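Local coordinates for PnpC (Pseudomonas putida, PDB 3N9T), which probably cleaves the aromatic ring of hydroxyquinol between its adjacent hydroxyl-bearing carbons, using ferric iron and dioxygen, as an intradiol dioxygenase, at residues 10-15 with 38-43; 183-188 with 270-275. One frame throughout, in Å; residues are numbered along the deposited sequence.

Contact 1 (10-15 with 38-43)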
loop_
_atom_site.group_PDB
_atom_site.type_symbol
_atom_site.label_atom_id
_atom_site.label_comp_id
_atom_site.label_asym_id
_atom_site.label_seq_id
_atom_site.Cartn_x
_atom_site.Cartn_y
_atom_site.Cartn_z
ATOM N N ALA A 10 -12.085 13.576 -12.092
ATOM C CA ALA A 10 -12.569 12.370 -12.733
ATOM C C ALA A 10 -11.691 12.025 -13.920
ATOM O O ALA A 10 -11.532 10.860 -14.238
ATOM C CB ALA A 10 -14.053 12.495 -13.193
ATOM N N LEU A 11 -11.125 13.028 -14.593
ATOM C CA LEU A 11 -10.375 12.726 -15.816
ATOM C C LEU A 11 -9.042 12.101 -15.430
ATOM O O LEU A 11 -8.525 11.222 -16.083
ATOM C CB LEU A 11 -10.151 14.006 -16.646
ATOM C CG LEU A 11 -9.296 13.841 -17.936
ATOM C CD1 LEU A 11 -9.942 12.839 -18.947
ATOM C CD2 LEU A 11 -9.010 15.179 -18.668
ATOM N N ILE A 12 -8.490 12.538 -14.319
ATOM C CA ILE A 12 -7.204 11.974 -13.865
ATOM C C ILE A 12 -7.425 10.471 -13.501
ATOM O O ILE A 12 -6.640 9.576 -13.844
ATOM C CB ILE A 12 -6.702 12.771 -12.605
ATOM C CG1 ILE A 12 -6.336 14.229 -12.977
ATOM C CG2 ILE A 12 -5.486 11.974 -11.878
ATOM C CD1 ILE A 12 -6.181 15.202 -11.669
ATOM N N SER A 13 -8.493 10.185 -12.762
ATOM C CA SER A 13 -8.763 8.769 -12.396
ATOM C C SER A 13 -9.075 7.871 -13.581
ATOM O O SER A 13 -8.621 6.709 -13.629
ATOM C CB SER A 13 -9.888 8.696 -11.347
ATOM O OG SER A 13 -9.485 9.541 -10.279
ATOM N N ASP A 14 -9.840 8.379 -14.553
ATOM C CA ASP A 14 -10.076 7.612 -15.786
ATOM C C ASP A 14 -8.789 7.270 -16.504
ATOM O O ASP A 14 -8.591 6.119 -16.928
ATOM C CB ASP A 14 -10.982 8.400 -16.751
ATOM C CG ASP A 14 -12.454 8.397 -16.290
ATOM O OD1 ASP A 14 -12.822 7.565 -15.425
ATOM O OD2 ASP A 14 -13.265 9.185 -16.829
ATOM N N GLN A 15 -7.906 8.274 -16.695
ATOM C CA GLN A 15 -6.630 8.020 -17.372
ATOM C C GLN A 15 -5.806 6.947 -16.585
ATOM O O GLN A 15 -5.177 6.065 -17.171
ATOM C CB GLN A 15 -5.776 9.296 -17.362
ATOM C CG GLN A 15 -6.032 10.349 -18.390
ATOM C CD GLN A 15 -5.140 11.579 -18.124
ATOM O OE1 GLN A 15 -4.071 11.651 -18.636
ATOM N NE2 GLN A 15 -5.560 12.467 -17.246
ATOM N N HIS A 38 -10.411 1.831 -6.738
ATOM C CA HIS A 38 -10.695 1.852 -5.272
ATOM C C HIS A 38 -9.787 2.847 -4.573
ATOM O O HIS A 38 -10.232 3.591 -3.669
ATOM C CB HIS A 38 -10.628 0.467 -4.576
ATOM C CG HIS A 38 -11.751 -0.440 -4.941
ATOM N ND1 HIS A 38 -12.929 -0.494 -4.226
ATOM C CD2 HIS A 38 -11.944 -1.212 -6.030
ATOM C CE1 HIS A 38 -13.753 -1.369 -4.794
ATOM N NE2 HIS A 38 -13.203 -1.793 -5.900
ATOM N N LEU A 39 -8.543 2.878 -4.998
ATOM C CA LEU A 39 -7.579 3.770 -4.379
ATOM C C LEU A 39 -7.987 5.237 -4.605
ATOM O O LEU A 39 -7.994 6.056 -3.669
ATOM C CB LEU A 39 -6.267 3.532 -5.096
ATOM C CG LEU A 39 -4.968 4.146 -4.616
ATOM C CD1 LEU A 39 -4.809 4.101 -3.113
ATOM C CD2 LEU A 39 -3.823 3.382 -5.359
ATOM N N HIS A 40 -8.348 5.554 -5.858
ATOM C CA HIS A 40 -8.768 6.890 -6.214
ATOM C C HIS A 40 -10.128 7.243 -5.578
ATOM O O HIS A 40 -10.288 8.372 -5.158
ATOM C CB HIS A 40 -8.897 7.079 -7.745
ATOM C CG HIS A 40 -7.579 7.283 -8.435
ATOM N ND1 HIS A 40 -7.342 8.355 -9.273
ATOM C CD2 HIS A 40 -6.415 6.592 -8.371
ATOM C CE1 HIS A 40 -6.105 8.280 -9.738
ATOM N NE2 HIS A 40 -5.525 7.222 -9.201
ATOM N N ASP A 41 -11.056 6.283 -5.477
ATOM C CA ASP A 41 -12.321 6.558 -4.777
ATOM C C ASP A 41 -12.098 6.846 -3.280
ATOM O O ASP A 41 -12.756 7.689 -2.683
ATOM C CB ASP A 41 -13.301 5.410 -4.939
ATOM C CG ASP A 41 -13.991 5.413 -6.343
ATOM O OD1 ASP A 41 -13.871 6.407 -7.099
ATOM O OD2 ASP A 41 -14.638 4.403 -6.655
ATOM N N PHE A 42 -11.207 6.097 -2.666
ATOM C CA PHE A 42 -10.803 6.411 -1.305
ATOM C C PHE A 42 -10.245 7.846 -1.132
ATOM O O PHE A 42 -10.678 8.637 -0.226
ATOM C CB PHE A 42 -9.790 5.361 -0.841
ATOM C CG PHE A 42 -8.904 5.843 0.260
ATOM C CD1 PHE A 42 -9.444 6.113 1.550
ATOM C CD2 PHE A 42 -7.544 6.008 0.041
ATOM C CE1 PHE A 42 -8.616 6.559 2.556
ATOM C CE2 PHE A 42 -6.735 6.499 1.039
ATOM C CZ PHE A 42 -7.268 6.735 2.311
ATOM N N VAL A 43 -9.258 8.175 -1.943
ATOM C CA VAL A 43 -8.630 9.508 -1.853
ATOM C C VAL A 43 -9.714 10.621 -2.068
ATOM O O VAL A 43 -9.746 11.616 -1.368
ATOM C CB VAL A 43 -7.513 9.622 -2.878
ATOM C CG1 VAL A 43 -7.014 11.061 -3.019
ATOM C CG2 VAL A 43 -6.326 8.732 -2.474
#
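Ser13 and His40 face each other where two helices draw together, their CA atoms 6.5 Å apart, the nearest such pair between segments 10-15 and 38-43. Both residues send CB toward the partner helix, and both carry the next atom beside the backbone N: OG of Ser13 (chi1 -54°) and CG of His40 (chi1 -79°) thus lie anti to their own carbonyl carbons. The imidazole, turned with chi2 at -127°, presents ND1 to the serine hydroxyl. Ser13 OG and His40 ND1 form a short hydrogen bond of 2.6 Å, which either atom could donate; OG reaches the ring at its edge, near its plane. Ser13 CB follows behind the hydroxyl, 3.3 Å from His40 ND1. Farther round the same edge, Ile12 adds a looser van der Waals touch, its CG2 lying 4.3 Å from His40 CE1, while the rest of the isoleucine side chain turns from the histidine. The hydroxyl also makes a weak hydrogen bond to Glu9 O, one turn back. With His40 NE2 bonded to Leu82 O of the second subunit, both ring nitrogens of this buried histidine are engaged, which fixes the rotation of the imidazole. The contact joins helix 7-18 to helix 26-46 at the dimer interface, where Gly83 of the second subunit packs on both Ile12 and His40, and Leu39 and Phe42 on helix 26-46 touch bound phospholipid.

Contact 2 (183-188 with 270-275)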
loop_
_atom_site.group_PDB
_atom_site.type_symbol
_atom_site.label_atom_id
_atom_site.label_comp_id
_atom_site.label_asym_id
_atom_site.label_seq_id
_atom_site.Cartn_x
_atom_site.Cartn_y
_atom_site.Cartn_z
ATOM N N CYS A 183 -10.497 -40.641 16.600
ATOM C CA CYS A 183 -10.211 -39.959 17.860
ATOM C C CYS A 183 -8.760 -39.503 17.883
ATOM O O CYS A 183 -7.839 -40.235 17.419
ATOM C CB CYS A 183 -10.510 -40.903 19.047
ATOM S SG CYS A 183 -12.253 -41.260 19.196
ATOM N N PHE A 184 -8.565 -38.310 18.440
ATOM C CA PHE A 184 -7.204 -37.846 18.728
ATOM C C PHE A 184 -7.126 -37.331 20.189
ATOM O O PHE A 184 -8.135 -36.971 20.769
ATOM C CB PHE A 184 -6.826 -36.723 17.754
ATOM C CG PHE A 184 -7.548 -35.460 17.985
ATOM C CD1 PHE A 184 -7.021 -34.497 18.863
ATOM C CD2 PHE A 184 -8.722 -35.203 17.314
ATOM C CE1 PHE A 184 -7.700 -33.318 19.121
ATOM C CE2 PHE A 184 -9.402 -34.014 17.542
ATOM C CZ PHE A 184 -8.915 -33.084 18.449
ATOM N N ALA A 185 -5.932 -37.257 20.731
ATOM C CA ALA A 185 -5.734 -36.710 22.049
ATOM C C ALA A 185 -4.320 -36.167 22.187
ATOM O O ALA A 185 -3.301 -36.779 21.765
ATOM C CB ALA A 185 -6.059 -37.770 23.149
ATOM N N ILE A 186 -4.275 -34.964 22.738
ATOM C CA ILE A 186 -3.072 -34.152 22.816
ATOM C C ILE A 186 -2.959 -33.667 24.272
ATOM O O ILE A 186 -3.864 -33.006 24.770
ATOM C CB ILE A 186 -3.278 -32.872 21.943
ATOM C CG1 ILE A 186 -3.432 -33.258 20.443
ATOM C CG2 ILE A 186 -2.097 -31.906 22.179
ATOM C CD1 ILE A 186 -3.879 -32.092 19.506
ATOM N N GLN A 187 -1.850 -33.958 24.949
ATOM C CA GLN A 187 -1.630 -33.328 26.254
ATOM C C GLN A 187 -0.739 -32.121 26.025
ATOM O O GLN A 187 0.251 -32.192 25.291
ATOM C CB GLN A 187 -0.999 -34.298 27.275
ATOM C CG GLN A 187 -2.032 -35.279 27.908
ATOM C CD GLN A 187 -1.378 -36.144 29.019
ATOM O OE1 GLN A 187 -0.875 -37.238 28.758
ATOM N NE2 GLN A 187 -1.360 -35.634 30.225
ATOM N N THR A 188 -1.114 -31.018 26.679
ATOM C CA THR A 188 -0.423 -29.773 26.518
ATOM C C THR A 188 -0.620 -28.877 27.747
ATOM O O THR A 188 -1.019 -29.342 28.840
ATOM C CB THR A 188 -0.825 -29.102 25.172
ATOM O OG1 THR A 188 0.005 -27.972 24.890
ATOM C CG2 THR A 188 -2.346 -28.743 25.053
ATOM N N GLY A 270 -11.139 -39.686 26.620
ATOM C CA GLY A 270 -10.726 -40.378 25.397
ATOM C C GLY A 270 -9.927 -41.647 25.714
ATOM O O GLY A 270 -9.026 -42.037 24.921
ATOM N N GLY A 271 -10.232 -42.295 26.854
ATOM C CA GLY A 271 -9.512 -43.531 27.244
ATOM C C GLY A 271 -8.241 -43.278 28.039
ATOM O O GLY A 271 -7.540 -44.215 28.486
ATOM N N LEU A 272 -7.906 -42.009 28.256
ATOM C CA LEU A 272 -6.778 -41.720 29.108
ATOM C C LEU A 272 -7.269 -41.716 30.556
ATOM O O LEU A 272 -8.479 -41.564 30.841
ATOM C CB LEU A 272 -6.163 -40.370 28.729
ATOM C CG LEU A 272 -5.837 -40.314 27.219
ATOM C CD1 LEU A 272 -5.335 -38.941 26.926
ATOM C CD2 LEU A 272 -4.728 -41.355 26.891
ATOM N N ASP A 273 -6.339 -41.920 31.455
ATOM C CA ASP A 273 -6.656 -41.876 32.847
ATOM C C ASP A 273 -5.849 -40.745 33.417
ATOM O O ASP A 273 -4.636 -40.872 33.548
ATOM C CB ASP A 273 -6.248 -43.183 33.524
ATOM C CG ASP A 273 -6.598 -43.176 35.027
ATOM O OD1 ASP A 273 -7.452 -42.339 35.442
ATOM O OD2 ASP A 273 -6.027 -44.004 35.773
ATOM N N MET A 274 -6.487 -39.612 33.689
ATOM C CA MET A 274 -5.710 -38.455 34.106
ATOM C C MET A 274 -5.497 -38.488 35.619
ATOM O O MET A 274 -6.477 -38.555 36.404
ATOM C CB MET A 274 -6.374 -37.131 33.665
ATOM C CG MET A 274 -6.522 -36.907 32.153
ATOM S SD MET A 274 -4.929 -36.689 31.332
ATOM C CE MET A 274 -5.441 -37.101 29.725
ATOM N N PRO A 275 -4.242 -38.369 36.042
ATOM C CA PRO A 275 -3.899 -38.573 37.462
ATOM C C PRO A 275 -4.371 -37.459 38.382
ATOM O O PRO A 275 -4.714 -37.761 39.511
ATOM C CB PRO A 275 -2.359 -38.672 37.457
ATOM C CG PRO A 275 -1.927 -37.919 36.215
ATOM C CD PRO A 275 -3.072 -37.990 35.215
#
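Ala185 is the first residue of strand 183-189 to meet the loop 270-275, and its methyl group is directed toward it. Ala185 CB touches Leu272 CD1 at 4.0 Å, one branch of the leucine bridging the gap, and Tyr133 of the neighbouring strand 129-138 also touches the alanine. Leu272 points CB toward the strand; CG stands beside its backbone N (chi1 -53°), and with chi2 at 176° CD1 continues the extended chain to the alanine. Close by, the backbone of the loop comes nearest the strand at Gly270, where Gly270 CA is 7.0 Å from Ala185 CA. The chain turns through two glycines of positive phi, Gly270 and Gly271, before Leu272. Ile186 turns its side chain the other way, against Val151 of strand 148-152, so successive residues serve opposite faces of the strand. Gln187 again points toward the loop, where its side chain and that of Met274 run antiparallel past one another; a bend at chi2 (-68°) in Met274 swings its sulfur against the end of Gln187. Leu131 of strand 129-138 touches both Leu272 and Met274, a floor shared by the two loop side chains. The loop, which connects strands 256-262 and 278-287, thus packs on the beta-sheet of the intradiol dioxygenase domain, away from the iron site. Since the segments share no hydrogen bond, it rests on strand 183-189 through van der Waals contact: an apolar patch of Ala185 and Leu272, bordered by the partly exposed Gln187 against the sulfur of Met274.

Contact 1 closes before contact 2 opens along the chain, and the two lie on opposite sides of its centre. Their own centres are 59 Å apart, with nearest atoms about 40 Å from each other. They share no helix or strand: 10-15 with 38-43 belongs to the N-terminal helices, whereas 183-188 with 270-275 joins a strand of the mixed sheet to the loop between strands 256-262 and 278-287. The first is in direct contact with the second subunit and bound phospholipid; the second is not touched by another chain of the assembly. Neither lies at the ferric site of Tyr160, Tyr194, His218 and His220. One therefore belongs to the helical N-terminal part, which takes part in the dimer interface, the other to the beta-rich catalytic domain.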